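Local coordinates for E2A dna-binding protein (PDB 2WB0) that binds single-stranded DNA and unwinds the template without ATP during the elongation phase of adenovirus strand-displacement replication, drawing on its capacity to form multimers, at residues G215-P220 with I298-L303; Q193-Q198 with A271-Q276; R237-L242 with T333-R338; E91-A96 with V325-K330. All blocks are in the same frame, centred on the assembly; numbering follows the deposited sequence.

Overall arrangement
Along the chain the segments run 91-96, 193-198, 215-220, 237-242, 271-276, 298-303, 325-330 and 333-338, so contacts 1, 2 and 3 interlock, contacts 1 and 2 lie within the loop that contact 4 closes, and contact 3 crosses contact 4. Contacts 1 and 2 share the sheet of strands 242-246, 271-276 and 297-299, their centres about 9 Å apart. Contacts 1 and 4, with centres about 12 Å apart, share the pair 95-99 and 216-220. Contact 3 touches contact 4 through H335 and F329, their centres about 15 Å apart. The buried core of contacts 1 and 2 continues into contacts 3 and 4, where residues beyond helix 300-315 fold back near the zinc site of H113 and C182.

Contact 1 of 4, residues G215-P220 with I298-L303; sequences GHLLMP and ISAPDL
Strand 216-220 runs past the point where strand 297-299 gives way to helix 300-315, with M219 and A300 nearest at 7.2 Å between CA atoms and no direct hydrogen bond linking the two segments. One methyl group does most of the work: L303 CD1 sits 3.6 Å from P220 CD, the two side chains crossing obliquely, and the same methyl lies 3.4 Å from L218 O. It also reaches the backbone at M219 CA. The other L303 methyl, CD2, faces L218 CD1 at a looser 4.3 Å, while that L218 methyl comes closer to the carbonyl group of L303, 3.7 Å from its O atom. Earlier on the strand, L217 has a chi2 of 61° that sets CD1 where it meets A300 CB at 3.7 Å.

S299 is the N-cap of the helix, whose first turn is marked by the bond from L303 N to S299 O. The junction is tied to T60 and T62, which bond S299 and the carboxylate of D302. F275, on the neighbouring strand 271-276, touches L217, P220 and L303 alike and so fills in between the two segments.

Polar backbone atoms near the helix start are joined by a water, which donates to L218 O and to A300 O, 2.9 Å from each. At the C-terminal end of the strand the P220 side chain lies about 7 Å from that of C223, a ligand of one zinc ion.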
# COMPACT_ATOMS: atom_id res chain seq x y z
N GLY A 215 14.00 -7.28 3.73
CA GLY A 215 14.12 -6.57 2.45
C GLY A 215 12.81 -6.48 1.66
O GLY A 215 12.80 -5.97 0.58
N HIS A 216 11.73 -7.06 2.14
CA HIS A 216 10.42 -6.99 1.44
C HIS A 216 9.57 -5.82 1.91
O HIS A 216 9.48 -5.56 3.11
CB HIS A 216 9.65 -8.29 1.67
CG HIS A 216 10.17 -9.44 0.86
ND1 HIS A 216 11.23 -10.23 1.27
CD2 HIS A 216 9.77 -9.94 -0.34
CE1 HIS A 216 11.49 -11.14 0.34
NE2 HIS A 216 10.63 -10.97 -0.65
N LEU A 217 8.85 -5.16 0.99
CA LEU A 217 7.91 -4.14 1.43
C LEU A 217 6.50 -4.74 1.26
O LEU A 217 6.11 -5.15 0.16
CB LEU A 217 8.05 -2.86 0.57
CG LEU A 217 6.94 -1.79 0.71
CD1 LEU A 217 6.85 -1.21 2.20
CD2 LEU A 217 7.09 -0.62 -0.36
N LEU A 218 5.72 -4.72 2.34
CA LEU A 218 4.33 -5.08 2.23
C LEU A 218 3.64 -3.86 1.67
O LEU A 218 3.68 -2.77 2.29
CB LEU A 218 3.80 -5.27 3.63
CG LEU A 218 2.45 -5.87 3.97
CD1 LEU A 218 1.75 -5.37 5.17
CD2 LEU A 218 1.58 -6.62 2.94
N MET A 219 3.01 -4.04 0.53
CA MET A 219 2.37 -2.92 -0.21
C MET A 219 1.02 -3.33 -0.72
O MET A 219 0.81 -4.50 -1.09
CB MET A 219 3.28 -2.47 -1.36
CG MET A 219 3.51 -3.56 -2.50
SD MET A 219 4.66 -2.94 -3.76
CE MET A 219 3.88 -3.68 -5.16
N PRO A 220 0.10 -2.37 -0.85
CA PRO A 220 -1.17 -2.73 -1.48
C PRO A 220 -1.08 -2.75 -3.01
O PRO A 220 -0.39 -1.89 -3.59
CB PRO A 220 -2.12 -1.61 -1.00
CG PRO A 220 -1.16 -0.38 -0.91
CD PRO A 220 0.18 -0.95 -0.45
N ILE A 298 -2.55 5.07 3.31
CA ILE A 298 -1.94 4.34 4.44
C ILE A 298 -0.45 4.31 4.28
O ILE A 298 0.05 4.04 3.18
CB ILE A 298 -2.53 2.91 4.60
CG1 ILE A 298 -1.89 2.19 5.81
CG2 ILE A 298 -2.40 2.10 3.22
CD1 ILE A 298 -2.88 1.06 6.36
N SER A 299 0.28 4.54 5.38
CA SER A 299 1.73 4.65 5.32
C SER A 299 2.23 3.24 5.52
O SER A 299 1.51 2.39 6.11
CB SER A 299 2.31 5.60 6.41
OG SER A 299 1.98 5.08 7.74
N ALA A 300 3.42 2.94 5.03
CA ALA A 300 3.95 1.57 5.16
C ALA A 300 4.06 1.00 6.61
O ALA A 300 3.73 -0.15 6.84
CB ALA A 300 5.33 1.42 4.39
N PRO A 301 4.52 1.78 7.55
CA PRO A 301 4.49 1.20 8.91
C PRO A 301 3.11 0.93 9.45
O PRO A 301 2.97 -0.08 10.16
CB PRO A 301 5.17 2.24 9.79
CG PRO A 301 5.94 3.17 8.75
CD PRO A 301 5.05 3.16 7.54
N ASP A 302 2.11 1.78 9.14
CA ASP A 302 0.74 1.56 9.61
C ASP A 302 0.19 0.37 8.89
O ASP A 302 -0.58 -0.37 9.48
CB ASP A 302 -0.16 2.81 9.39
CG ASP A 302 0.25 3.93 10.29
OD1 ASP A 302 1.01 3.62 11.25
OD2 ASP A 302 -0.10 5.10 10.02
N LEU A 303 0.59 0.15 7.63
CA LEU A 303 0.11 -1.05 6.90
C LEU A 303 0.61 -2.37 7.54
O LEU A 303 -0.14 -3.35 7.70
CB LEU A 303 0.55 -1.01 5.43
CG LEU A 303 -0.29 -1.66 4.31
CD1 LEU A 303 0.51 -1.89 3.01
CD2 LEU A 303 -1.46 -2.64 4.59
O HOH W 1 4.65 -2.08 4.93

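Contact 2 of 4, residues Q193-Q198 with A271-Q276; sequences QVAFKQ and ALIVFQ
The F196 ring receives I273 CD1 over one face, 3.7 Å from the ring centroid and 16° off the normal, a CH-pi contact displaced a little toward the CD1 and CE1 rim. F196 leaves the helix on the side away from the strand, yet its ring comes round to meet the tip of I273; the two side chains cross at about a right angle, I273 CD1 being carried outward by an extended chi2 of 174°.

Apolar contacts continue beneath the helix. A195 CB lies 3.7 Å from I273 CG1, and V194 CG1 is 3.6 Å from A271 CB. Small alanines at both A195 and A271 suit the close approach of helix 189-206 to strand 271-276, whose axes here pass 6.3 Å apart at 88°. Q198 adds its flat amide, with CD 3.5 Å from L272 CD1, while OE1 of that amide bonds S266 OG.

Of the polar kind there is no direct hydrogen bond. A271 O instead takes a CA-H contact from A195 CA at 3.3 Å, and Q198 CB lies alongside the same oxygen. One water links the segments: it donates to A195 O at 2.8 Å, accepts from I273 N at 3.0 Å, and accepts a weak bond from Q198 NE2.

A helix laid square across a strand of the antiparallel sheet is thus joined to it mainly by methyl, ring and CA-H contacts. The water takes the I273 N-H and donates to A195 O, so these two backbone groups are satisfied without a direct bond.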
# COMPACT_ATOMS: atom_id res chain seq x y z
N GLN A 193 14.74 7.46 -0.77
CA GLN A 193 15.56 6.44 -0.16
C GLN A 193 15.44 6.50 1.37
O GLN A 193 15.40 5.49 2.02
CB GLN A 193 17.03 6.48 -0.58
CG GLN A 193 17.79 5.22 0.05
CD GLN A 193 19.10 4.88 -0.69
OE1 GLN A 193 19.21 3.84 -1.41
NE2 GLN A 193 20.10 5.74 -0.50
N VAL A 194 15.37 7.69 1.94
CA VAL A 194 15.12 7.76 3.40
C VAL A 194 13.90 6.92 3.80
O VAL A 194 13.97 6.16 4.75
CB VAL A 194 14.94 9.20 3.85
CG1 VAL A 194 14.46 9.24 5.32
CG2 VAL A 194 16.26 9.95 3.76
N ALA A 195 12.78 7.04 3.06
CA ALA A 195 11.54 6.28 3.40
C ALA A 195 11.67 4.75 3.27
O ALA A 195 11.04 3.95 4.04
CB ALA A 195 10.38 6.78 2.49
N PHE A 196 12.42 4.31 2.27
CA PHE A 196 12.73 2.88 2.21
C PHE A 196 13.66 2.41 3.34
O PHE A 196 13.50 1.31 3.85
CB PHE A 196 13.28 2.46 0.84
CG PHE A 196 12.19 2.39 -0.29
CD1 PHE A 196 11.46 1.24 -0.52
CD2 PHE A 196 11.96 3.49 -1.08
CE1 PHE A 196 10.53 1.16 -1.53
CE2 PHE A 196 10.98 3.44 -2.12
CZ PHE A 196 10.27 2.24 -2.32
N LYS A 197 14.61 3.26 3.72
CA LYS A 197 15.47 2.89 4.87
C LYS A 197 14.63 2.79 6.13
O LYS A 197 14.91 1.96 7.01
CB LYS A 197 16.58 3.94 5.07
CG LYS A 197 17.76 3.71 4.07
CD LYS A 197 18.87 4.77 4.29
CE LYS A 197 20.21 4.36 3.66
NZ LYS A 197 21.05 5.56 3.39
N GLN A 198 13.65 3.69 6.23
CA GLN A 198 12.75 3.76 7.40
C GLN A 198 11.96 2.47 7.51
O GLN A 198 11.89 1.92 8.61
CB GLN A 198 11.79 4.97 7.29
CG GLN A 198 10.95 5.29 8.59
CD GLN A 198 9.85 4.30 8.90
OE1 GLN A 198 9.45 4.13 10.08
NE2 GLN A 198 9.26 3.69 7.83
N ALA A 271 11.28 9.89 7.05
CA ALA A 271 10.34 9.99 5.91
C ALA A 271 9.61 8.65 5.85
O ALA A 271 10.21 7.61 6.17
CB ALA A 271 11.06 10.25 4.53
N LEU A 272 8.32 8.68 5.54
CA LEU A 272 7.52 7.47 5.42
C LEU A 272 7.12 7.24 3.96
O LEU A 272 6.81 8.18 3.24
CB LEU A 272 6.21 7.63 6.21
CG LEU A 272 6.24 7.18 7.68
CD1 LEU A 272 7.57 6.90 8.38
CD2 LEU A 272 5.03 7.45 8.52
N ILE A 273 7.06 5.97 3.57
CA ILE A 273 6.42 5.60 2.29
C ILE A 273 4.91 5.70 2.58
O ILE A 273 4.42 5.14 3.56
CB ILE A 273 6.74 4.10 1.95
CG1 ILE A 273 8.22 3.95 1.60
CG2 ILE A 273 5.69 3.54 0.86
CD1 ILE A 273 8.72 2.48 1.37
N VAL A 274 4.18 6.37 1.71
CA VAL A 274 2.77 6.46 1.87
C VAL A 274 2.06 5.97 0.59
O VAL A 274 2.39 6.43 -0.50
CB VAL A 274 2.35 7.93 2.13
CG1 VAL A 274 0.85 8.03 2.22
CG2 VAL A 274 3.02 8.49 3.42
N PHE A 275 1.07 5.07 0.74
CA PHE A 275 0.32 4.51 -0.33
C PHE A 275 -1.01 5.26 -0.45
O PHE A 275 -1.70 5.40 0.56
CB PHE A 275 0.01 3.01 -0.07
CG PHE A 275 1.27 2.16 0.11
CD1 PHE A 275 2.16 1.95 -0.97
CD2 PHE A 275 1.54 1.59 1.35
CE1 PHE A 275 3.32 1.18 -0.78
CE2 PHE A 275 2.70 0.83 1.54
CZ PHE A 275 3.57 0.61 0.46
N GLN A 276 -1.37 5.67 -1.68
CA GLN A 276 -2.64 6.36 -1.93
C GLN A 276 -3.33 5.66 -3.05
O GLN A 276 -2.90 4.57 -3.49
CB GLN A 276 -2.43 7.88 -2.25
CG GLN A 276 -1.93 8.60 -1.01
CD GLN A 276 -1.36 9.97 -1.25
OE1 GLN A 276 -2.05 11.01 -1.08
NE2 GLN A 276 -0.11 10.03 -1.67
O HOH W 2 8.58 4.06 5.32

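Contact 3 of 4, residues R237-L242 with T333-R338; sequences RQLPKL and TKHQYR
L239 lays both methyls against H335: CD2 is 3.3 Å from H335 ND1, and CD1 is 3.6 Å from H335 CB, the two side chains set at a slant to each other. Beside them the Q238 chain bends at chi2 (-62°), setting CD beside R338 CG and CD; NE2 of Q238 lies 3.7 Å from R338 CD, so the amide rests against the aliphatic part of the arginine. Q238 CG also comes 3.2 Å from Q336 O. At the other end, Y337 CE2 approaches R237 N at 3.4 Å.

Three waters replace direct bonds. One accepts from Q238 N and donates to H335 O. A second donates to Q238 O and lies 2.7 Å from H335 ND1, in the plane of the imidazole. The third donates to Q238 OE1 and K334 O.

Further out, Q238 NE2 is held by the carbonyls of G236 and F234, and the backbone of R338 pairs with G236. Y337 stacks on F177. K241 CG covers one face of the R237 guanidinium, over its centre, at 3.7 Å above the plane, while NH1 and NH2 bond C278 O and G183 O. Those carbonyls directly follow C277 and C182, ligands of different zinc ions, so R237 ties together the loops of both zinc sites beside the chain that runs on to the C-terminal arm.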
# COMPACT_ATOMS: atom_id res chain seq x y z
N ARG A 237 -2.15 4.78 -13.63
CA ARG A 237 -1.37 3.81 -12.84
C ARG A 237 -2.33 2.70 -12.38
O ARG A 237 -3.48 3.00 -12.17
CB ARG A 237 -0.78 4.55 -11.64
CG ARG A 237 0.07 3.65 -10.68
CD ARG A 237 0.61 4.51 -9.50
NE ARG A 237 1.49 5.60 -9.95
CZ ARG A 237 1.17 6.89 -10.17
NH1 ARG A 237 -0.06 7.40 -10.00
NH2 ARG A 237 2.14 7.73 -10.59
N GLN A 238 -1.86 1.46 -12.26
CA GLN A 238 -2.70 0.26 -12.00
C GLN A 238 -2.48 -0.34 -10.62
O GLN A 238 -2.98 -1.43 -10.31
CB GLN A 238 -2.40 -0.77 -13.08
CG GLN A 238 -2.73 -0.21 -14.50
CD GLN A 238 -4.17 0.13 -14.66
OE1 GLN A 238 -5.02 -0.74 -14.50
NE2 GLN A 238 -4.47 1.39 -14.94
N LEU A 239 -1.75 0.36 -9.76
CA LEU A 239 -1.64 -0.02 -8.37
C LEU A 239 -1.51 1.23 -7.56
O LEU A 239 -1.15 2.28 -8.06
CB LEU A 239 -0.36 -0.88 -8.07
CG LEU A 239 -0.06 -2.03 -9.04
CD1 LEU A 239 1.45 -2.27 -9.31
CD2 LEU A 239 -0.75 -3.28 -8.41
N PRO A 240 -1.80 1.15 -6.26
CA PRO A 240 -1.72 2.35 -5.41
C PRO A 240 -0.40 3.13 -5.54
O PRO A 240 0.72 2.52 -5.53
CB PRO A 240 -1.85 1.73 -3.98
CG PRO A 240 -2.97 0.68 -4.24
CD PRO A 240 -2.49 0.05 -5.59
N LYS A 241 -0.50 4.48 -5.68
CA LYS A 241 0.71 5.26 -5.81
C LYS A 241 1.58 5.14 -4.53
O LYS A 241 1.05 5.03 -3.41
CB LYS A 241 0.37 6.75 -5.99
CG LYS A 241 1.55 7.55 -6.48
CD LYS A 241 1.09 9.05 -6.61
CE LYS A 241 2.11 10.04 -7.32
NZ LYS A 241 3.35 10.16 -6.45
N LEU A 242 2.89 5.20 -4.73
CA LEU A 242 3.86 5.16 -3.61
C LEU A 242 4.58 6.47 -3.57
O LEU A 242 5.23 6.84 -4.54
CB LEU A 242 4.90 4.01 -3.87
CG LEU A 242 5.72 3.54 -2.68
CD1 LEU A 242 6.33 2.15 -3.04
CD2 LEU A 242 6.83 4.55 -2.35
N THR A 333 2.61 -7.49 -17.02
CA THR A 333 2.03 -6.43 -17.80
C THR A 333 0.71 -5.99 -17.21
O THR A 333 0.31 -4.86 -17.47
CB THR A 333 1.90 -6.81 -19.31
OG1 THR A 333 1.03 -7.91 -19.40
CG2 THR A 333 3.20 -7.23 -19.84
N LYS A 334 0.06 -6.81 -16.38
CA LYS A 334 -1.15 -6.32 -15.75
C LYS A 334 -0.89 -5.07 -14.89
O LYS A 334 -1.82 -4.31 -14.66
CB LYS A 334 -1.93 -7.36 -14.90
CG LYS A 334 -1.15 -8.06 -13.82
CD LYS A 334 -2.07 -8.73 -12.76
CE LYS A 334 -1.33 -9.94 -12.04
NZ LYS A 334 -2.18 -10.81 -11.13
N HIS A 335 0.34 -4.87 -14.41
CA HIS A 335 0.57 -3.70 -13.56
C HIS A 335 1.08 -2.52 -14.39
O HIS A 335 1.33 -1.43 -13.86
CB HIS A 335 1.60 -3.98 -12.44
CG HIS A 335 1.26 -5.18 -11.59
ND1 HIS A 335 0.09 -5.27 -10.87
CD2 HIS A 335 1.92 -6.35 -11.40
CE1 HIS A 335 0.07 -6.43 -10.23
NE2 HIS A 335 1.18 -7.09 -10.52
N GLN A 336 1.27 -2.75 -15.68
CA GLN A 336 1.75 -1.67 -16.54
C GLN A 336 0.85 -0.44 -16.59
O GLN A 336 -0.38 -0.57 -16.63
CB GLN A 336 1.89 -2.23 -17.96
CG GLN A 336 2.73 -1.45 -18.85
CD GLN A 336 3.13 -2.33 -20.03
OE1 GLN A 336 4.27 -2.81 -20.14
NE2 GLN A 336 2.17 -2.56 -20.89
N TYR A 337 1.45 0.75 -16.57
CA TYR A 337 0.73 1.99 -16.61
C TYR A 337 -0.04 2.00 -17.94
O TYR A 337 0.48 1.52 -18.95
CB TYR A 337 1.74 3.13 -16.65
CG TYR A 337 1.14 4.48 -16.50
CD1 TYR A 337 0.73 5.21 -17.62
CD2 TYR A 337 1.03 5.07 -15.25
CE1 TYR A 337 0.17 6.49 -17.47
CE2 TYR A 337 0.52 6.35 -15.09
CZ TYR A 337 0.07 7.03 -16.21
OH TYR A 337 -0.42 8.28 -16.03
N ARG A 338 -1.28 2.51 -17.88
CA ARG A 338 -2.10 2.63 -19.06
C ARG A 338 -2.11 4.02 -19.56
O ARG A 338 -2.88 4.89 -19.10
CB ARG A 338 -3.53 2.09 -18.86
CG ARG A 338 -3.48 0.58 -18.48
CD ARG A 338 -4.91 -0.05 -18.36
NE ARG A 338 -5.58 -0.08 -19.70
CZ ARG A 338 -6.78 0.42 -19.98
NH1 ARG A 338 -7.55 1.01 -19.04
NH2 ARG A 338 -7.22 0.35 -21.22
O HOH W 3 0.99 1.06 -12.96
O HOH W 4 -2.25 -3.92 -11.00
O HOH W 5 -4.73 -3.89 -13.80

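Contact 4 of 4, residues E91-A96 with V325-K330; sequences EPTGCA and VVPEFK
E91 OE2 lies 3.8 Å from P327 CD and is gripped by three donors: T93 OG1 at 2.7 Å on the syn side, T93 N at 2.9 Å from 47° above the carboxylate plane, and a water that passes the link on to V325 O. The second oxygen, OE1, takes G94 N on its syn side at 2.8 Å. The three protein donors all come from its own turn, while the water reaches across; together they hold the carboxylate's rotation. The E91 and P327 side chains meet tip to tip, CG of E91 also packing on the proline CG.

T93 turns OG1 between the backbone N and the carbonyl carbon (chi1 68°), where it can serve E91 and also accept from C95 N, forming an ST turn. Its OG1 borders V326 CG1. That methyl, placed anti to the backbone N (chi1 -180°), rests on the strand start, 3.5 Å from A96 CA and beside C95 CB. P327 CD in turn covers C95 O.

Next comes A96, whose CA lies 3.0 Å from P327 O in a bent CA-H contact. Its CB touches F329 CB at 3.9 Å and meets the phenyl ring at the edge, near the plane. The F329 ring goes on to meet H335 and lies about 7 Å, side chain to side chain, from the zinc ligands C182 and H113.

The backbones of P327 and F329 pair with L97, while A96 bonds M219: 325-330, though not a regular strand, thus lies along the edge of strand 95-99 facing away from strand 216-220, extending that antiparallel pair.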
# COMPACT_ATOMS: atom_id res chain seq x y z
N GLU A 91 -7.76 -12.66 -4.33
CA GLU A 91 -6.78 -12.78 -3.23
C GLU A 91 -7.25 -11.77 -2.19
O GLU A 91 -7.53 -10.67 -2.54
CB GLU A 91 -5.36 -12.53 -3.73
CG GLU A 91 -4.26 -12.81 -2.70
CD GLU A 91 -4.16 -11.61 -1.71
OE1 GLU A 91 -4.38 -10.44 -2.17
OE2 GLU A 91 -3.89 -11.83 -0.54
N PRO A 92 -7.41 -12.16 -0.91
CA PRO A 92 -8.12 -11.29 0.09
C PRO A 92 -7.32 -10.08 0.58
O PRO A 92 -7.93 -9.04 0.86
CB PRO A 92 -8.37 -12.22 1.30
CG PRO A 92 -7.25 -13.29 1.14
CD PRO A 92 -7.06 -13.47 -0.36
N THR A 93 -6.00 -10.20 0.72
CA THR A 93 -5.27 -9.02 1.33
C THR A 93 -5.26 -7.81 0.44
O THR A 93 -5.25 -6.67 0.93
CB THR A 93 -3.82 -9.34 1.77
OG1 THR A 93 -2.99 -9.60 0.64
CG2 THR A 93 -3.77 -10.62 2.82
N GLY A 94 -5.20 -8.04 -0.87
CA GLY A 94 -5.07 -6.96 -1.87
C GLY A 94 -3.68 -6.35 -1.81
O GLY A 94 -3.52 -5.17 -2.16
N CYS A 95 -2.70 -7.11 -1.32
CA CYS A 95 -1.34 -6.63 -1.11
C CYS A 95 -0.37 -7.64 -1.72
O CYS A 95 -0.80 -8.74 -2.17
CB CYS A 95 -1.00 -6.54 0.39
SG CYS A 95 -1.89 -5.37 1.35
N ALA A 96 0.92 -7.26 -1.76
CA ALA A 96 2.06 -8.10 -2.22
C ALA A 96 3.32 -7.69 -1.43
O ALA A 96 3.32 -6.68 -0.73
CB ALA A 96 2.32 -8.04 -3.79
N VAL A 325 -0.27 -16.30 3.29
CA VAL A 325 0.80 -15.83 2.43
C VAL A 325 0.33 -14.59 1.67
O VAL A 325 -0.61 -14.67 0.87
CB VAL A 325 1.15 -16.92 1.35
CG1 VAL A 325 2.25 -16.44 0.34
CG2 VAL A 325 1.51 -18.27 2.04
N VAL A 326 0.98 -13.44 1.90
CA VAL A 326 0.81 -12.30 0.99
C VAL A 326 1.69 -12.58 -0.21
O VAL A 326 2.89 -12.79 -0.01
CB VAL A 326 1.30 -11.03 1.66
CG1 VAL A 326 1.12 -9.86 0.70
CG2 VAL A 326 0.51 -10.83 2.95
N PRO A 327 1.15 -12.57 -1.44
CA PRO A 327 1.89 -12.99 -2.63
C PRO A 327 3.13 -12.13 -2.87
O PRO A 327 3.08 -10.89 -2.71
CB PRO A 327 0.92 -12.71 -3.78
CG PRO A 327 -0.34 -12.44 -3.20
CD PRO A 327 -0.27 -12.26 -1.75
N GLU A 328 4.21 -12.79 -3.27
CA GLU A 328 5.42 -12.06 -3.58
C GLU A 328 5.12 -11.29 -4.85
O GLU A 328 4.51 -11.82 -5.75
CB GLU A 328 6.59 -13.02 -3.80
CG GLU A 328 7.61 -12.96 -2.70
CD GLU A 328 8.94 -12.33 -3.18
OE1 GLU A 328 8.91 -11.00 -3.44
OE2 GLU A 328 9.97 -13.01 -3.27
N PHE A 329 5.53 -10.02 -4.92
CA PHE A 329 5.29 -9.24 -6.11
C PHE A 329 6.21 -9.68 -7.24
O PHE A 329 7.42 -9.90 -7.04
CB PHE A 329 5.57 -7.74 -5.86
CG PHE A 329 5.29 -6.88 -7.06
CD1 PHE A 329 3.98 -6.60 -7.41
CD2 PHE A 329 6.33 -6.35 -7.84
CE1 PHE A 329 3.70 -5.81 -8.51
CE2 PHE A 329 6.06 -5.58 -8.92
CZ PHE A 329 4.72 -5.24 -9.25
N LYS A 330 5.64 -9.80 -8.41
CA LYS A 330 6.40 -10.10 -9.65
C LYS A 330 5.94 -9.13 -10.70
O LYS A 330 4.72 -8.97 -10.86
CB LYS A 330 6.00 -11.52 -10.15
CG LYS A 330 6.30 -12.64 -9.15
CD LYS A 330 5.33 -13.91 -9.34
CE LYS A 330 6.05 -15.14 -9.90
NZ LYS A 330 5.27 -16.43 -9.67
O HOH W 6 -3.34 -14.29 0.36